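Local coordinates for protein putative xanthine dehydrogenase YAGS fad-binding subunit (Escherichia coli, PDB 5G5G) that probably oxidises aldehydes as the large, molybdenum-cofactor-binding subunit of a periplasmic aldehyde oxidase of the xanthine oxidase family, at residues A140-N151 and L336-P344. Numbering follows the deposited sequence.
Sequences AYSLADEKQAVN and LRLATLDLP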
loop_
_atom_site.group_PDB
_atom_site.type_symbol
_atom_site.label_atom_id
_atom_site.label_comp_id
_atom_site.label_asym_id
_atom_site.label_seq_id
_atom_site.Cartn_x
_atom_site.Cartn_y
_atom_site.Cartn_z
ATOM N N ALA C 140 -24.412 10.004 9.605
ATOM C CA ALA C 140 -23.410 10.718 10.409
ATOM C C ALA C 140 -22.074 10.273 9.949
ATOM O O ALA C 140 -21.745 9.074 10.021
ATOM C CB ALA C 140 -23.563 10.415 11.891
ATOM N N TYR C 141 -21.305 11.242 9.433
ATOM C CA TYR C 141 -20.054 10.973 8.809
ATOM C C TYR C 141 -18.874 11.672 9.380
ATOM O O TYR C 141 -17.790 11.401 8.943
ATOM C CB TYR C 141 -20.139 11.249 7.311
ATOM C CG TYR C 141 -21.292 10.532 6.690
ATOM C CD1 TYR C 141 -21.286 9.138 6.601
ATOM C CD2 TYR C 141 -22.389 11.232 6.190
ATOM C CE1 TYR C 141 -22.359 8.467 6.029
ATOM C CE2 TYR C 141 -23.459 10.585 5.614
ATOM C CZ TYR C 141 -23.439 9.207 5.536
ATOM O OH TYR C 141 -24.535 8.597 4.975
ATOM N N SER C 142 -19.068 12.565 10.356
ATOM C CA SER C 142 -18.009 13.322 10.922
ATOM C C SER C 142 -17.763 12.963 12.387
ATOM O O SER C 142 -18.539 13.307 13.249
ATOM C CB SER C 142 -18.333 14.827 10.864
ATOM O OG SER C 142 -17.388 15.537 11.644
ATOM N N LEU C 143 -16.630 12.344 12.668
ATOM C CA LEU C 143 -16.274 12.001 14.034
ATOM C C LEU C 143 -16.253 13.269 14.878
ATOM O O LEU C 143 -16.737 13.278 16.016
ATOM C CB LEU C 143 -14.913 11.331 14.142
ATOM C CG LEU C 143 -14.343 11.019 15.524
ATOM C CD1 LEU C 143 -15.294 10.069 16.256
ATOM C CD2 LEU C 143 -12.938 10.439 15.445
ATOM N N ALA C 144 -15.649 14.312 14.334
ATOM C CA ALA C 144 -15.569 15.585 15.085
ATOM C C ALA C 144 -16.926 16.124 15.477
ATOM O O ALA C 144 -17.130 16.559 16.623
ATOM C CB ALA C 144 -14.787 16.613 14.289
ATOM N N ASP C 145 -17.879 16.096 14.553
ATOM C CA ASP C 145 -19.205 16.590 14.857
ATOM C C ASP C 145 -19.894 15.708 15.897
ATOM O O ASP C 145 -20.652 16.219 16.686
ATOM C CB ASP C 145 -20.077 16.684 13.611
ATOM C CG ASP C 145 -19.597 17.724 12.621
ATOM O OD1 ASP C 145 -18.743 18.571 12.947
ATOM O OD2 ASP C 145 -20.107 17.704 11.488
ATOM N N GLU C 146 -19.588 14.417 15.938
ATOM C CA GLU C 146 -20.250 13.507 16.857
ATOM C C GLU C 146 -19.681 13.530 18.264
ATOM O O GLU C 146 -20.320 13.042 19.188
ATOM C CB GLU C 146 -20.211 12.091 16.311
ATOM C CG GLU C 146 -20.948 11.923 14.995
ATOM C CD GLU C 146 -22.404 12.379 15.016
ATOM O OE1 GLU C 146 -23.172 11.943 15.931
ATOM O OE2 GLU C 146 -22.755 13.184 14.109
ATOM N N LYS C 147 -18.476 14.088 18.418
ATOM C CA LYS C 147 -17.756 13.995 19.669
ATOM C C LYS C 147 -18.540 14.604 20.795
ATOM O O LYS C 147 -18.717 13.955 21.832
ATOM C CB LYS C 147 -16.385 14.675 19.563
ATOM C CG LYS C 147 -15.571 14.589 20.856
ATOM C CD LYS C 147 -14.721 15.804 21.061
ATOM C CE LYS C 147 -13.815 15.633 22.260
ATOM N NZ LYS C 147 -14.384 16.269 23.449
ATOM N N GLN C 148 -19.060 15.817 20.578
ATOM C CA GLN C 148 -19.675 16.585 21.663
ATOM C C GLN C 148 -20.745 15.763 22.359
ATOM O O GLN C 148 -20.826 15.771 23.602
ATOM C CB GLN C 148 -20.275 17.896 21.148
ATOM C CG GLN C 148 -20.570 18.934 22.233
ATOM C CD GLN C 148 -21.375 20.110 21.703
ATOM O OE1 GLN C 148 -21.739 20.157 20.514
ATOM N NE2 GLN C 148 -21.667 21.059 22.573
ATOM N N ALA C 149 -21.514 15.022 21.565
ATOM C CA ALA C 149 -22.628 14.230 22.069
ATOM C C ALA C 149 -22.282 12.903 22.761
ATOM O O ALA C 149 -23.160 12.327 23.405
ATOM C CB ALA C 149 -23.615 13.971 20.953
ATOM N N VAL C 150 -21.060 12.387 22.612
ATOM C CA VAL C 150 -20.694 11.131 23.278
ATOM C C VAL C 150 -19.793 11.455 24.465
ATOM O O VAL C 150 -18.612 11.768 24.303
ATOM C CB VAL C 150 -19.985 10.147 22.314
ATOM C CG1 VAL C 150 -19.750 8.813 23.016
ATOM C CG2 VAL C 150 -20.814 9.943 21.062
ATOM N N ASN C 151 -20.332 11.363 25.666
ATOM C CA ASN C 151 -19.532 11.665 26.853
ATOM C C ASN C 151 -19.532 10.528 27.868
ATOM O O ASN C 151 -19.060 10.707 28.971
ATOM C CB ASN C 151 -19.958 12.995 27.471
ATOM C CG ASN C 151 -21.446 13.120 27.549
ATOM O OD1 ASN C 151 -22.109 12.324 28.208
ATOM N ND2 ASN C 151 -21.995 14.079 26.819
ATOM N N LEU C 336 -12.743 5.221 26.817
ATOM C CA LEU C 336 -13.128 5.227 25.408
ATOM C C LEU C 336 -14.502 5.824 25.223
ATOM O O LEU C 336 -15.396 5.664 26.075
ATOM C CB LEU C 336 -13.104 3.804 24.791
ATOM C CG LEU C 336 -11.760 3.096 24.748
ATOM C CD1 LEU C 336 -11.948 1.673 24.211
ATOM C CD2 LEU C 336 -10.757 3.904 23.928
ATOM N N ARG C 337 -14.688 6.480 24.080
ATOM C CA ARG C 337 -15.976 7.045 23.695
ATOM C C ARG C 337 -16.248 6.606 22.255
ATOM O O ARG C 337 -15.419 6.845 21.368
ATOM C CB ARG C 337 -15.930 8.543 23.828
ATOM C CG ARG C 337 -15.501 9.060 25.245
ATOM C CD ARG C 337 -16.594 8.899 26.192
ATOM N NE ARG C 337 -16.180 9.407 27.527
ATOM C CZ ARG C 337 -15.569 8.697 28.480
ATOM N NH1 ARG C 337 -15.336 7.407 28.315
ATOM N NH2 ARG C 337 -15.315 9.278 29.671
ATOM N N LEU C 338 -17.405 5.983 22.040
ATOM C CA LEU C 338 -17.710 5.382 20.749
ATOM C C LEU C 338 -18.910 6.080 20.105
ATOM O O LEU C 338 -20.040 5.951 20.596
ATOM C CB LEU C 338 -17.974 3.873 20.953
ATOM C CG LEU C 338 -18.257 3.116 19.651
ATOM C CD1 LEU C 338 -17.166 3.219 18.620
ATOM C CD2 LEU C 338 -18.542 1.682 20.046
ATOM N N ALA C 339 -18.670 6.812 19.026
ATOM C CA ALA C 339 -19.754 7.426 18.247
ATOM C C ALA C 339 -20.289 6.424 17.249
ATOM O O ALA C 339 -19.604 5.459 16.884
ATOM C CB ALA C 339 -19.253 8.653 17.505
ATOM N N THR C 340 -21.490 6.727 16.760
ATOM C CA THR C 340 -22.051 6.007 15.621
ATOM C C THR C 340 -21.782 6.774 14.331
ATOM O O THR C 340 -22.211 7.909 14.190
ATOM C CB THR C 340 -23.541 5.763 15.846
ATOM O OG1 THR C 340 -23.632 4.933 16.998
ATOM C CG2 THR C 340 -24.157 5.017 14.657
ATOM N N LEU C 341 -21.095 6.125 13.396
ATOM C CA LEU C 341 -20.822 6.725 12.089
ATOM C C LEU C 341 -21.237 5.733 11.028
ATOM O O LEU C 341 -20.956 4.558 11.187
ATOM C CB LEU C 341 -19.346 7.092 11.884
ATOM C CG LEU C 341 -18.674 8.128 12.837
ATOM C CD1 LEU C 341 -17.191 8.253 12.544
ATOM C CD2 LEU C 341 -19.378 9.479 12.699
ATOM N N ASP C 342 -21.803 6.251 9.933
ATOM C CA ASP C 342 -22.286 5.454 8.825
ATOM C C ASP C 342 -21.282 5.364 7.696
ATOM O O ASP C 342 -21.649 5.170 6.547
ATOM C CB ASP C 342 -23.609 6.058 8.325
ATOM C CG ASP C 342 -24.669 6.035 9.394
ATOM O OD1 ASP C 342 -25.045 4.901 9.743
ATOM O OD2 ASP C 342 -25.049 7.129 9.935
ATOM N N LEU C 343 -20.010 5.575 7.999
ATOM C CA LEU C 343 -18.930 5.248 7.099
ATOM C C LEU C 343 -18.782 3.722 7.030
ATOM O O LEU C 343 -19.439 2.994 7.772
ATOM C CB LEU C 343 -17.650 5.865 7.620
ATOM C CG LEU C 343 -17.541 7.384 7.547
ATOM C CD1 LEU C 343 -16.366 7.873 8.367
ATOM C CD2 LEU C 343 -17.409 7.868 6.109
ATOM N N PRO C 344 -17.916 3.224 6.130
ATOM C CA PRO C 344 -17.644 1.791 6.118
ATOM C C PRO C 344 -17.158 1.270 7.494
ATOM O O PRO C 344 -16.796 2.097 8.380
ATOM C CB PRO C 344 -16.577 1.667 5.034
ATOM C CG PRO C 344 -16.983 2.751 4.042
ATOM C CD PRO C 344 -17.282 3.905 4.978
#
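Ala140 and Asp342 are joined by two hydrogen bonds that close a ring. Asp342 N gives its hydrogen to Ala140 O at 2.8 Å, nearly in line with the carbonyl bond, while Ala140 N returns one to Asp342 OD2 at 3.0 Å, where OD2 accepts through its anti lone pair, the one pointing away from the other carboxylate oxygen. Aspartate suits this place because its short chain, with CG anti to the carbonyl carbon (chi1 -62°), brings the carboxylate back to a backbone N-H. Tyr141 then lays its ring edge against the Asp342 backbone: Asp342 O lies in the ring plane, 3.4 Å from Tyr141 CE1. Beyond it, Leu341 packs under the start of the helix: its CD2 meets the aliphatic Glu146 CG at 3.7 Å, and CD1 lies beside Leu143 CB. Ala339 is small enough for Glu146 CB to come within 3.8 Å of its CB. The two Val150 methyls spread along the strand, CG1 against Arg337 CB and the Leu338 backbone, CG2 over Ala339; a branched valine suits the place because it can reach both.

The short helix 143-147 lies across one face of the mixed sheet containing strands 331-340 and 299-310, in a part of the chain assigned to the molybdopterin-cofactor-binding domain family; the axes of 143-147 and 336-340 approach to 8.6 Å, with 115° between their N-to-C directions. Ser142 is the N-cap, its OG accepting from Asp145 N, and a type I turn from Lys147 to Val150 brings the chain back to the strand.

At that end the bent Arg337 side chain runs alongside the Asn151 backbone, its NH1 bonded to Leu336 O and salt-bridged to Asp159. An alanine in place of Arg337 is likely to leave Asp159 without this charged mate and open a gap beside Asn151. Further out, Trp307 NE1 holds Val150 O, and the Trp307 ring receives Lys147 in a cation-pi contact.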